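Side-chain contacts in neuraminidase (Influenza A virus, PDB 4GDI), which resembles the tetrameric influenza sialidases, which remove terminal sialic acid from glycoconjugates, but has a diverged putative active site: residues 45-50 against 109-114; 224-229 against 299-304; 270-273 against 277-280; 324-329 against 334-339. All blocks are in the same frame, centred on the assembly; numbering follows the deposited sequence.

Contact 1. Residues 45-50 against 109-114; sequences YVSCDL and LKWTVL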
loop_
_atom_site.group_PDB
_atom_site.type_symbol
_atom_site.label_atom_id
_atom_site.label_comp_id
_atom_site.label_asym_id
_atom_site.label_seq_id
_atom_site.Cartn_x
_atom_site.Cartn_y
_atom_site.Cartn_z
ATOM N N TYR A 45 -3.365 22.087 0.537
ATOM C CA TYR A 45 -2.992 22.559 -0.791
ATOM C C TYR A 45 -2.401 21.387 -1.563
ATOM O O TYR A 45 -2.182 20.315 -1.005
ATOM C CB TYR A 45 -1.995 23.728 -0.710
ATOM C CG TYR A 45 -0.710 23.403 0.043
ATOM C CD1 TYR A 45 -0.650 23.515 1.420
ATOM C CD2 TYR A 45 0.428 22.980 -0.634
ATOM C CE1 TYR A 45 0.507 23.223 2.120
ATOM C CE2 TYR A 45 1.607 22.688 0.054
ATOM C CZ TYR A 45 1.635 22.814 1.432
ATOM O OH TYR A 45 2.768 22.522 2.128
ATOM N N VAL A 46 -2.125 21.596 -2.842
ATOM C CA VAL A 46 -1.659 20.515 -3.684
ATOM C C VAL A 46 -0.257 20.809 -4.203
ATOM O O VAL A 46 0.066 21.955 -4.507
ATOM C CB VAL A 46 -2.607 20.296 -4.893
ATOM C CG1 VAL A 46 -2.010 19.244 -5.836
ATOM C CG2 VAL A 46 -4.010 19.881 -4.430
ATOM N N SER A 47 0.563 19.770 -4.336
ATOM C CA SER A 47 1.877 19.915 -4.978
ATOM C C SER A 47 2.302 18.558 -5.530
ATOM O O SER A 47 1.977 17.517 -4.953
ATOM C CB SER A 47 2.911 20.455 -3.972
ATOM O OG SER A 47 4.059 20.977 -4.618
ATOM N N CYS A 48 3.030 18.573 -6.639
ATOM C CA CYS A 48 3.312 17.353 -7.393
ATOM C C CYS A 48 4.810 17.064 -7.527
ATOM O O CYS A 48 5.635 17.993 -7.546
ATOM C CB CYS A 48 2.720 17.475 -8.803
ATOM S SG CYS A 48 1.068 18.244 -8.893
ATOM N N ASP A 49 5.162 15.783 -7.612
ATOM C CA ASP A 49 6.495 15.412 -8.061
ATOM C C ASP A 49 6.421 15.277 -9.574
ATOM O O ASP A 49 5.504 15.833 -10.181
ATOM C CB ASP A 49 7.050 14.148 -7.339
ATOM C CG ASP A 49 6.164 12.901 -7.494
ATOM O OD1 ASP A 49 5.438 12.730 -8.513
ATOM O OD2 ASP A 49 6.220 12.070 -6.566
ATOM N N LEU A 50 7.370 14.575 -10.194
ATOM C CA LEU A 50 7.355 14.438 -11.654
ATOM C C LEU A 50 6.371 13.380 -12.144
ATOM O O LEU A 50 6.177 13.204 -13.345
ATOM C CB LEU A 50 8.747 14.101 -12.188
ATOM C CG LEU A 50 9.851 15.119 -11.904
ATOM C CD1 LEU A 50 11.155 14.689 -12.583
ATOM C CD2 LEU A 50 9.426 16.489 -12.375
ATOM N N LEU A 109 14.489 16.600 -7.945
ATOM C CA LEU A 109 15.212 15.572 -7.202
ATOM C C LEU A 109 14.579 15.223 -5.868
ATOM O O LEU A 109 14.372 14.045 -5.552
ATOM C CB LEU A 109 16.649 16.029 -6.945
ATOM C CG LEU A 109 17.618 15.782 -8.106
ATOM C CD1 LEU A 109 16.972 16.148 -9.435
ATOM C CD2 LEU A 109 18.894 16.564 -7.894
ATOM N N LYS A 110 14.293 16.247 -5.069
ATOM C CA LYS A 110 13.787 16.024 -3.728
ATOM C C LYS A 110 12.685 17.023 -3.334
ATOM O O LYS A 110 12.552 18.077 -3.938
ATOM C CB LYS A 110 14.932 16.117 -2.729
ATOM C CG LYS A 110 16.036 15.100 -2.942
ATOM C CD LYS A 110 15.599 13.704 -2.553
ATOM C CE LYS A 110 16.771 12.728 -2.583
ATOM N NZ LYS A 110 16.387 11.380 -2.074
ATOM N N TRP A 111 11.904 16.668 -2.317
ATOM C CA TRP A 111 10.959 17.593 -1.714
ATOM C C TRP A 111 11.653 18.539 -0.755
ATOM O O TRP A 111 12.407 18.102 0.114
ATOM C CB TRP A 111 9.892 16.841 -0.920
ATOM C CG TRP A 111 8.877 16.175 -1.774
ATOM C CD1 TRP A 111 8.842 14.860 -2.122
ATOM C CD2 TRP A 111 7.736 16.787 -2.392
ATOM N NE1 TRP A 111 7.756 14.614 -2.922
ATOM C CE2 TRP A 111 7.055 15.774 -3.097
ATOM C CE3 TRP A 111 7.224 18.092 -2.413
ATOM C CZ2 TRP A 111 5.885 16.021 -3.825
ATOM C CZ3 TRP A 111 6.069 18.344 -3.142
ATOM C CH2 TRP A 111 5.414 17.309 -3.847
ATOM N N THR A 112 11.401 19.831 -0.935
ATOM C CA THR A 112 11.658 20.829 0.093
ATOM C C THR A 112 10.338 21.087 0.830
ATOM O O THR A 112 9.308 21.358 0.205
ATOM C CB THR A 112 12.143 22.154 -0.506
ATOM O OG1 THR A 112 13.338 21.936 -1.270
ATOM C CG2 THR A 112 12.420 23.162 0.581
ATOM N N VAL A 113 10.378 20.988 2.149
ATOM C CA VAL A 113 9.206 21.197 2.987
ATOM C C VAL A 113 9.561 22.216 4.054
ATOM O O VAL A 113 10.598 22.097 4.688
ATOM C CB VAL A 113 8.775 19.886 3.693
ATOM C CG1 VAL A 113 7.626 20.151 4.664
ATOM C CG2 VAL A 113 8.402 18.807 2.670
ATOM N N LEU A 114 8.711 23.218 4.231
ATOM C CA LEU A 114 8.864 24.183 5.309
ATOM C C LEU A 114 7.659 24.127 6.243
ATOM O O LEU A 114 6.504 24.019 5.799
ATOM C CB LEU A 114 8.998 25.605 4.753
ATOM C CG LEU A 114 10.160 25.933 3.799
ATOM C CD1 LEU A 114 9.773 25.686 2.334
ATOM C CD2 LEU A 114 10.573 27.377 4.009
HETATM O O HOH W 1 7.183 12.105 -4.155
#
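W111 presses the outer edge of its six-membered ring against the backbone that runs from S47 to D49. S47 O lies at that edge, near the indole plane and 3.6 Å from W111 CH2, whereas the carbonyl carbon of C48 and the amide nitrogen of D49 approach obliquely. S47 OG touches W111 CZ3 at 3.6 Å in van der Waals contact; its hydrogen bond goes to E151. The CB of D49 adds a looser contact, 4.1 Å from W111 CZ2.

No direct hydrogen bond crosses here, and a single water does the joining. It sits in the plane of the indole, accepting from W111 NE1 at 2.9 Å and donating to D49 OD2 at 2.6 Å. The other carboxylate oxygen, D49 OD1, receives the amides of T51 and S52, which fixes the rotation of the group that the water must reach. On the indole side, CG stands anti to the carbonyl carbon (chi1 -75°), and the long indole then spans the gap so that its six-membered ring reaches 45-50.

Further out, F106 meets W111 edge-to-face, and F56 and F54 pack against it. Strands 44-48 and 111-117 belong to two consecutive antiparallel sheets, and W111 here packs one blade of the neuraminidase beta-propeller against the blade before it.

Contact 2. Residues 224-229 against 299-304; sequences LLRFTK and GIESEG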
loop_
_atom_site.group_PDB
_atom_site.type_symbol
_atom_site.label_atom_id
_atom_site.label_comp_id
_atom_site.label_asym_id
_atom_site.label_seq_id
_atom_site.Cartn_x
_atom_site.Cartn_y
_atom_site.Cartn_z
ATOM N N LEU A 224 -0.946 41.644 -5.951
ATOM C CA LEU A 224 -0.199 40.692 -6.764
ATOM C C LEU A 224 1.283 40.938 -6.694
ATOM O O LEU A 224 1.743 42.079 -6.643
ATOM C CB LEU A 224 -0.636 40.793 -8.221
ATOM C CG LEU A 224 -2.124 40.541 -8.415
ATOM C CD1 LEU A 224 -2.527 40.850 -9.835
ATOM C CD2 LEU A 224 -2.458 39.088 -8.061
ATOM N N LEU A 225 2.043 39.853 -6.717
ATOM C CA LEU A 225 3.486 39.965 -6.665
ATOM C C LEU A 225 4.073 39.288 -7.900
ATOM O O LEU A 225 3.646 38.203 -8.279
ATOM C CB LEU A 225 4.010 39.319 -5.384
ATOM C CG LEU A 225 5.517 39.118 -5.250
ATOM C CD1 LEU A 225 6.270 40.427 -5.080
ATOM C CD2 LEU A 225 5.790 38.162 -4.082
ATOM N N ARG A 226 5.031 39.955 -8.533
ATOM C CA ARG A 226 5.788 39.377 -9.634
ATOM C C ARG A 226 7.241 39.517 -9.266
ATOM O O ARG A 226 7.680 40.613 -8.909
ATOM C CB ARG A 226 5.544 40.154 -10.932
ATOM C CG ARG A 226 4.091 40.162 -11.394
ATOM C CD ARG A 226 3.808 41.395 -12.234
ATOM N NE ARG A 226 2.428 41.429 -12.702
ATOM C CZ ARG A 226 1.887 42.457 -13.341
ATOM N NH1 ARG A 226 2.599 43.555 -13.567
ATOM N NH2 ARG A 226 0.631 42.390 -13.752
ATOM N N PHE A 227 7.993 38.428 -9.333
ATOM C CA PHE A 227 9.410 38.512 -9.031
ATOM C C PHE A 227 10.248 37.548 -9.854
ATOM O O PHE A 227 9.719 36.628 -10.465
ATOM C CB PHE A 227 9.663 38.381 -7.520
ATOM C CG PHE A 227 9.435 37.004 -6.940
ATOM C CD1 PHE A 227 10.477 36.093 -6.852
ATOM C CD2 PHE A 227 8.205 36.655 -6.389
ATOM C CE1 PHE A 227 10.290 34.848 -6.276
ATOM C CE2 PHE A 227 8.014 35.412 -5.803
ATOM C CZ PHE A 227 9.058 34.506 -5.743
ATOM N N THR A 228 11.547 37.824 -9.914
ATOM C CA THR A 228 12.484 37.042 -10.704
ATOM C C THR A 228 13.314 36.111 -9.824
ATOM O O THR A 228 13.295 36.202 -8.581
ATOM C CB THR A 228 13.465 37.939 -11.473
ATOM O OG1 THR A 228 14.391 38.544 -10.556
ATOM C CG2 THR A 228 12.731 39.044 -12.260
ATOM N N LYS A 229 14.053 35.223 -10.477
ATOM C CA LYS A 229 15.021 34.371 -9.802
ATOM C C LYS A 229 16.053 35.182 -9.029
ATOM O O LYS A 229 16.684 34.663 -8.129
ATOM C CB LYS A 229 15.762 33.502 -10.822
ATOM C CG LYS A 229 15.122 32.168 -11.100
ATOM C CD LYS A 229 16.066 31.291 -11.919
ATOM C CE LYS A 229 16.916 30.394 -11.024
ATOM N NZ LYS A 229 18.074 29.818 -11.756
ATOM N N GLY A 299 -5.543 41.799 -19.479
ATOM C CA GLY A 299 -4.701 41.615 -18.308
ATOM C C GLY A 299 -5.239 42.318 -17.082
ATOM O O GLY A 299 -6.131 43.164 -17.175
ATOM N N ILE A 300 -4.678 41.976 -15.926
ATOM C CA ILE A 300 -5.236 42.424 -14.662
ATOM C C ILE A 300 -5.003 43.911 -14.404
ATOM O O ILE A 300 -5.632 44.506 -13.520
ATOM C CB ILE A 300 -4.684 41.591 -13.481
ATOM C CG1 ILE A 300 -5.604 41.731 -12.271
ATOM C CG2 ILE A 300 -3.255 42.002 -13.133
ATOM C CD1 ILE A 300 -7.030 41.212 -12.514
ATOM N N GLU A 301 -4.097 44.527 -15.155
ATOM C CA GLU A 301 -3.895 45.961 -15.008
ATOM C C GLU A 301 -4.658 46.782 -16.048
ATOM O O GLU A 301 -4.428 47.978 -16.177
ATOM C CB GLU A 301 -2.417 46.301 -15.064
ATOM C CG GLU A 301 -1.618 45.729 -13.907
ATOM C CD GLU A 301 -0.140 46.014 -14.040
ATOM O OE1 GLU A 301 0.526 45.331 -14.853
ATOM O OE2 GLU A 301 0.343 46.922 -13.334
ATOM N N SER A 302 -5.558 46.147 -16.785
ATOM C CA SER A 302 -6.445 46.878 -17.688
ATOM C C SER A 302 -7.735 47.271 -16.986
ATOM O O SER A 302 -7.884 47.072 -15.782
ATOM C CB SER A 302 -6.798 46.009 -18.885
ATOM O OG SER A 302 -7.598 44.918 -18.484
ATOM N N GLU A 303 -8.673 47.811 -17.760
ATOM C CA GLU A 303 -9.978 48.196 -17.241
ATOM C C GLU A 303 -10.737 47.003 -16.683
ATOM O O GLU A 303 -11.624 47.161 -15.840
ATOM C CB GLU A 303 -10.811 48.850 -18.351
ATOM C CG GLU A 303 -10.936 50.352 -18.233
ATOM C CD GLU A 303 -11.566 50.978 -19.467
ATOM O OE1 GLU A 303 -12.416 50.317 -20.108
ATOM O OE2 GLU A 303 -11.202 52.127 -19.799
ATOM N N GLY A 304 -10.417 45.815 -17.184
ATOM C CA GLY A 304 -10.961 44.589 -16.631
ATOM C C GLY A 304 -12.144 44.029 -17.388
ATOM O O GLY A 304 -12.896 43.221 -16.852
#
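L224 and I300 are the nearest pair of CA atoms, 9.5 Å apart, between the extended strand 224-228 and a type I beta turn running from G299 to S302. At that spacing the two chains are bridged by side chains.

The apolar half is a small branch-to-branch contact in which L224 CD1 rests on I300 CG2 at 3.6 Å. The same methyl of I300 also lies obliquely beside R226 NH2.

The polar half is a salt bridge. R226 is stretched out from CG to NE (chi3 180°), which carries its guanidinium across to the turn, where NH1 and NH2 both close on one oxygen. E301 OE1 is 3.0 Å from R226 NH1, with an N-H...O angle of 152°, and 3.1 Å from R226 NH2. From the arginine's side the geometry is good, since OE1 lies in the guanidinium plane. From the glutamate's side it is less so: the two planes are turned 72° apart, and both N-H groups arrive from the same face, well above the carboxylate plane.

The turn itself is tied by S302, whose backbone N and OG both bond to G299 O, the hydroxyl at 2.6 Å. S302 OG in turn accepts from G304 N, forming an ST turn.

R226 has further partners in D273, which takes NE, and Q234, which takes NH1. Two carboxylates thus probably stabilise the positive charge, D273 at NE and E301 at the NH1/NH2 end; the off-plane approach to OE1 suggests that the E301 pairing depends more on charge than on hydrogen-bond direction.

Contact 3. Residues 270-273 against 277-280; sequences FILD and AWTS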
loop_
_atom_site.group_PDB
_atom_site.type_symbol
_atom_site.label_atom_id
_atom_site.label_comp_id
_atom_site.label_asym_id
_atom_site.label_seq_id
_atom_site.Cartn_x
_atom_site.Cartn_y
_atom_site.Cartn_z
ATOM N N PHE A 270 -6.639 33.291 -5.697
ATOM C CA PHE A 270 -5.686 33.442 -6.792
ATOM C C PHE A 270 -6.221 34.272 -7.959
ATOM O O PHE A 270 -7.432 34.337 -8.183
ATOM C CB PHE A 270 -5.291 32.056 -7.318
ATOM C CG PHE A 270 -6.411 31.315 -8.018
ATOM C CD1 PHE A 270 -6.634 31.490 -9.366
ATOM C CD2 PHE A 270 -7.227 30.428 -7.323
ATOM C CE1 PHE A 270 -7.652 30.798 -10.020
ATOM C CE2 PHE A 270 -8.247 29.729 -7.969
ATOM C CZ PHE A 270 -8.464 29.922 -9.314
ATOM N N ILE A 271 -5.287 34.886 -8.682
ATOM C CA ILE A 271 -5.532 35.559 -9.967
ATOM C C ILE A 271 -4.455 35.068 -10.935
ATOM O O ILE A 271 -3.267 35.173 -10.636
ATOM C CB ILE A 271 -5.424 37.099 -9.827
ATOM C CG1 ILE A 271 -6.571 37.639 -8.959
ATOM C CG2 ILE A 271 -5.389 37.785 -11.202
ATOM C CD1 ILE A 271 -6.600 39.144 -8.836
ATOM N N LEU A 272 -4.851 34.500 -12.069
ATOM C CA LEU A 272 -3.877 34.147 -13.098
ATOM C C LEU A 272 -3.421 35.415 -13.799
ATOM O O LEU A 272 -4.152 35.998 -14.596
ATOM C CB LEU A 272 -4.457 33.161 -14.104
ATOM C CG LEU A 272 -3.470 32.534 -15.095
ATOM C CD1 LEU A 272 -2.410 31.738 -14.371
ATOM C CD2 LEU A 272 -4.202 31.631 -16.086
ATOM N N ASP A 273 -2.188 35.806 -13.504
ATOM C CA ASP A 273 -1.650 37.107 -13.871
ATOM C C ASP A 273 -0.909 37.005 -15.207
ATOM O O ASP A 273 0.314 37.091 -15.266
ATOM C CB ASP A 273 -0.736 37.590 -12.742
ATOM C CG ASP A 273 -0.133 38.951 -13.002
ATOM O OD1 ASP A 273 -0.591 39.670 -13.924
ATOM O OD2 ASP A 273 0.809 39.297 -12.259
ATOM N N ALA A 277 -5.836 37.488 -18.418
ATOM C CA ALA A 277 -5.826 37.146 -17.009
ATOM C C ALA A 277 -7.100 36.390 -16.674
ATOM O O ALA A 277 -8.077 36.453 -17.417
ATOM C CB ALA A 277 -5.744 38.404 -16.169
ATOM N N TRP A 278 -7.089 35.684 -15.549
ATOM C CA TRP A 278 -8.316 35.112 -15.001
ATOM C C TRP A 278 -8.442 35.488 -13.546
ATOM O O TRP A 278 -7.473 35.368 -12.787
ATOM C CB TRP A 278 -8.314 33.596 -15.115
ATOM C CG TRP A 278 -8.490 33.090 -16.502
ATOM C CD1 TRP A 278 -7.537 32.988 -17.464
ATOM C CD2 TRP A 278 -9.700 32.592 -17.079
ATOM N NE1 TRP A 278 -8.072 32.446 -18.603
ATOM C CE2 TRP A 278 -9.401 32.193 -18.392
ATOM C CE3 TRP A 278 -11.007 32.438 -16.609
ATOM C CZ2 TRP A 278 -10.361 31.668 -19.245
ATOM C CZ3 TRP A 278 -11.961 31.914 -17.459
ATOM C CH2 TRP A 278 -11.633 31.532 -18.759
ATOM N N THR A 279 -9.631 35.957 -13.168
ATOM C CA THR A 279 -9.961 36.214 -11.777
ATOM C C THR A 279 -10.824 35.090 -11.273
ATOM O O THR A 279 -11.428 34.368 -12.067
ATOM C CB THR A 279 -10.719 37.538 -11.604
ATOM O OG1 THR A 279 -11.833 37.563 -12.495
ATOM C CG2 THR A 279 -9.801 38.727 -11.911
ATOM N N SER A 280 -10.904 34.956 -9.952
ATOM C CA SER A 280 -11.749 33.936 -9.355
ATOM C C SER A 280 -12.358 34.447 -8.048
ATOM O O SER A 280 -11.708 35.149 -7.279
ATOM C CB SER A 280 -10.944 32.644 -9.145
ATOM O OG SER A 280 -9.831 32.879 -8.317
HETATM O O HOH W 2 -9.408 32.595 -5.722
HETATM O O HOH W 3 -9.345 36.142 -7.572
#
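L272 and W278 form a single antiparallel bridge of the hydrogen-bonded kind, joining the chain just before a tight reversal to the start of strand 277-281. L272 N donates to W278 O at 2.9 Å, and W278 N returns a bond to L272 O at 3.1 Å, so the N and O of both residues are satisfied. Alongside, L272 CD2 packs obliquely on W278 CD1.

Beyond this single bridge, toward F270, a side-chain and water network takes over. S280 OG donates to F270 O at 2.8 Å, and its chi1 of 59° places the oxygen centrally over one face of the F270 ring, 3.3 Å above the ring plane. S280 CB makes a CH-pi contact with the same face. One water accepts from F270 N at 2.9 Å and donates to S280 OG at 2.6 Å. A second water donates to F270 O at 2.7 Å and to S280 O at 2.6 Å. F270 O therefore accepts from both the serine hydroxyl and a water.

All the residues that touch are buried. The chemistry implies that one hydroxyl and two waters satisfy F270 N, F270 O and S280 O, doing for these buried polar atoms what direct amide pairing does at the bridge.

Contact 4. Residues 324-329 against 334-339; sequences FQPKGD and CQRICF. With NO3 (nitrate ion), chain V.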
loop_
_atom_site.group_PDB
_atom_site.type_symbol
_atom_site.label_atom_id
_atom_site.label_comp_id
_atom_site.label_asym_id
_atom_site.label_seq_id
_atom_site.Cartn_x
_atom_site.Cartn_y
_atom_site.Cartn_z
ATOM N N PHE A 324 -1.604 25.219 -8.321
ATOM C CA PHE A 324 -0.516 24.238 -8.395
ATOM C C PHE A 324 -0.198 23.953 -9.859
ATOM O O PHE A 324 -1.020 24.209 -10.749
ATOM C CB PHE A 324 -0.834 22.942 -7.645
ATOM C CG PHE A 324 -1.857 22.051 -8.328
ATOM C CD1 PHE A 324 -3.212 22.221 -8.101
ATOM C CD2 PHE A 324 -1.445 21.002 -9.141
ATOM C CE1 PHE A 324 -4.149 21.373 -8.697
ATOM C CE2 PHE A 324 -2.366 20.155 -9.753
ATOM C CZ PHE A 324 -3.724 20.332 -9.522
ATOM N N GLN A 325 1.006 23.464 -10.112
ATOM C CA GLN A 325 1.422 23.189 -11.486
ATOM C C GLN A 325 1.834 21.733 -11.649
ATOM O O GLN A 325 2.698 21.241 -10.919
ATOM C CB GLN A 325 2.588 24.095 -11.904
ATOM C CG GLN A 325 2.224 25.559 -12.055
ATOM C CD GLN A 325 3.435 26.408 -12.405
ATOM O OE1 GLN A 325 4.338 26.593 -11.582
ATOM N NE2 GLN A 325 3.477 26.893 -13.630
ATOM N N PRO A 326 1.210 21.041 -12.613
ATOM C CA PRO A 326 1.685 19.707 -12.989
ATOM C C PRO A 326 3.131 19.823 -13.446
ATOM O O PRO A 326 3.474 20.811 -14.085
ATOM C CB PRO A 326 0.794 19.326 -14.172
ATOM C CG PRO A 326 -0.389 20.240 -14.102
ATOM C CD PRO A 326 0.094 21.503 -13.453
ATOM N N LYS A 327 3.974 18.856 -13.118
ATOM C CA LYS A 327 5.383 18.996 -13.425
ATOM C C LYS A 327 5.920 17.919 -14.350
ATOM O O LYS A 327 7.055 18.016 -14.811
ATOM C CB LYS A 327 6.195 19.037 -12.131
ATOM C CG LYS A 327 5.961 20.325 -11.344
ATOM C CD LYS A 327 6.926 20.495 -10.183
ATOM C CE LYS A 327 6.651 21.828 -9.483
ATOM N NZ LYS A 327 7.392 21.935 -8.215
ATOM N N GLY A 328 5.111 16.911 -14.641
ATOM C CA GLY A 328 5.586 15.775 -15.419
ATOM C C GLY A 328 4.843 15.497 -16.710
ATOM O O GLY A 328 4.901 14.381 -17.207
ATOM N N ASP A 329 4.163 16.495 -17.269
ATOM C CA ASP A 329 3.395 16.289 -18.498
ATOM C C ASP A 329 4.328 15.850 -19.617
ATOM O O ASP A 329 5.436 16.382 -19.759
ATOM C CB ASP A 329 2.677 17.567 -18.937
ATOM C CG ASP A 329 1.517 17.955 -18.017
ATOM O OD1 ASP A 329 1.142 17.163 -17.132
ATOM O OD2 ASP A 329 0.966 19.056 -18.218
ATOM N N CYS A 334 3.284 22.749 -23.774
ATOM C CA CYS A 334 3.200 23.993 -23.024
ATOM C C CYS A 334 2.962 23.686 -21.545
ATOM O O CYS A 334 2.634 22.552 -21.177
ATOM C CB CYS A 334 2.085 24.883 -23.589
ATOM S SG CYS A 334 0.468 24.069 -23.707
ATOM N N GLN A 335 3.143 24.694 -20.700
ATOM C CA GLN A 335 3.056 24.502 -19.261
ATOM C C GLN A 335 1.601 24.644 -18.796
ATOM O O GLN A 335 0.951 25.672 -19.016
ATOM C CB GLN A 335 3.973 25.493 -18.544
ATOM C CG GLN A 335 3.894 25.443 -17.038
ATOM C CD GLN A 335 4.331 24.121 -16.496
ATOM O OE1 GLN A 335 5.446 23.671 -16.760
ATOM N NE2 GLN A 335 3.456 23.473 -15.730
ATOM N N ARG A 336 1.080 23.612 -18.157
ATOM C CA ARG A 336 -0.295 23.672 -17.666
ATOM C C ARG A 336 -0.373 24.402 -16.327
ATOM O O ARG A 336 0.599 24.458 -15.564
ATOM C CB ARG A 336 -0.892 22.264 -17.536
ATOM C CG ARG A 336 -1.201 21.584 -18.873
ATOM C CD ARG A 336 -2.169 20.416 -18.686
ATOM N NE ARG A 336 -1.620 19.367 -17.816
ATOM C CZ ARG A 336 -2.339 18.633 -16.978
ATOM N NH1 ARG A 336 -3.659 18.819 -16.876
ATOM N NH2 ARG A 336 -1.746 17.709 -16.237
ATOM N N ILE A 337 -1.558 24.926 -16.032
ATOM C CA ILE A 337 -1.808 25.597 -14.756
ATOM C C ILE A 337 -3.098 25.039 -14.169
ATOM O O ILE A 337 -4.078 24.791 -14.893
ATOM C CB ILE A 337 -1.887 27.148 -14.917
ATOM C CG1 ILE A 337 -2.050 27.836 -13.557
ATOM C CG2 ILE A 337 -3.015 27.556 -15.840
ATOM C CD1 ILE A 337 -0.889 27.600 -12.612
ATOM N N CYS A 338 -3.090 24.804 -12.862
ATOM C CA CYS A 338 -4.261 24.243 -12.200
ATOM C C CYS A 338 -4.511 25.026 -10.926
ATOM O O CYS A 338 -3.664 25.806 -10.488
ATOM C CB CYS A 338 -4.030 22.764 -11.847
ATOM S SG CYS A 338 -3.585 21.649 -13.209
ATOM N N PHE A 339 -5.677 24.835 -10.322
ATOM C CA PHE A 339 -5.876 25.389 -9.000
ATOM C C PHE A 339 -6.574 24.378 -8.120
ATOM O O PHE A 339 -7.223 23.449 -8.610
ATOM C CB PHE A 339 -6.636 26.727 -9.052
ATOM C CG PHE A 339 -8.057 26.623 -9.570
ATOM C CD1 PHE A 339 -9.108 26.372 -8.708
ATOM C CD2 PHE A 339 -8.334 26.824 -10.914
ATOM C CE1 PHE A 339 -10.411 26.291 -9.184
ATOM C CE2 PHE A 339 -9.635 26.747 -11.398
ATOM C CZ PHE A 339 -10.674 26.484 -10.526
HETATM N N NO3 V . -4.533 16.099 -14.635
HETATM O O1 NO3 V . -4.028 17.361 -14.316
HETATM O O2 NO3 V . -5.407 15.425 -13.766
HETATM O O3 NO3 V . -4.189 15.492 -15.834
HETATM O O HOH W 4 6.493 21.021 -16.501
HETATM O O HOH W 5 2.541 21.103 -18.553
#
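F324 and C338 are an antiparallel hydrogen-bonded pair, the place where strands 317-324 and 338-346 of one four-stranded propeller sheet part into a connecting loop. Among the backbone bonds, F324 N reaches C338 O at 3.0 Å, and C338 N reaches F324 O at the same distance. A side chain extends the pairing: Q335 NE2 spends one hydrogen on P326 O, at 3.1 Å, and the other on R336 O, holding the loop close to its partner chain.

Apolar and sulfur contacts fill the neighbouring layer. C338 CB stands over one face of the F324 ring, 3.5 Å from its centroid, with its sulfur set obliquely to the same ring. P326 CG packs on C338 SG, which is also disulfide-bonded to C360, and lies over one face of the R336 guanidinium, toward its rim. On the far side of the pair, Q325 CG rests on I337 CD1.

The charged group is a side-on, two-pronged salt bridge. R336 bends at chi3 (-61°), so that NE meets D329 OD2 at 2.6 Å and NH2 meets D329 OD1 at 3.1 Å, both on the syn side of the carboxylate. A water ties D329 OD2 to C334 O and R336 N. A nitrate, probably from the crystallisation liquor, bonds V133 N of a neighbouring subunit, and its O1 accepts from R336 NH1 and NH2, each at 3.0 Å.

Overall arrangement
Contacts 3 and 4 are buried and join nearby parts of the chain through antiparallel backbone pairs. Contacts 1 and 2 are partly buried and use side chains or water instead: contact 1 joins two sheets, and contact 2 joins a strand to a turn in the loop of another sheet. Contact 3 is nested within the loop that contact 2 closes, and the two meet in the salt bridge from R226 to D273. Contact 4 touches contacts 1 and 3: F324 packs on V46 and C48, and F339 on F270. Charge is used differently too, with an exposed glutamate in contact 2, and in contact 4 a buried ion pair beside another subunit.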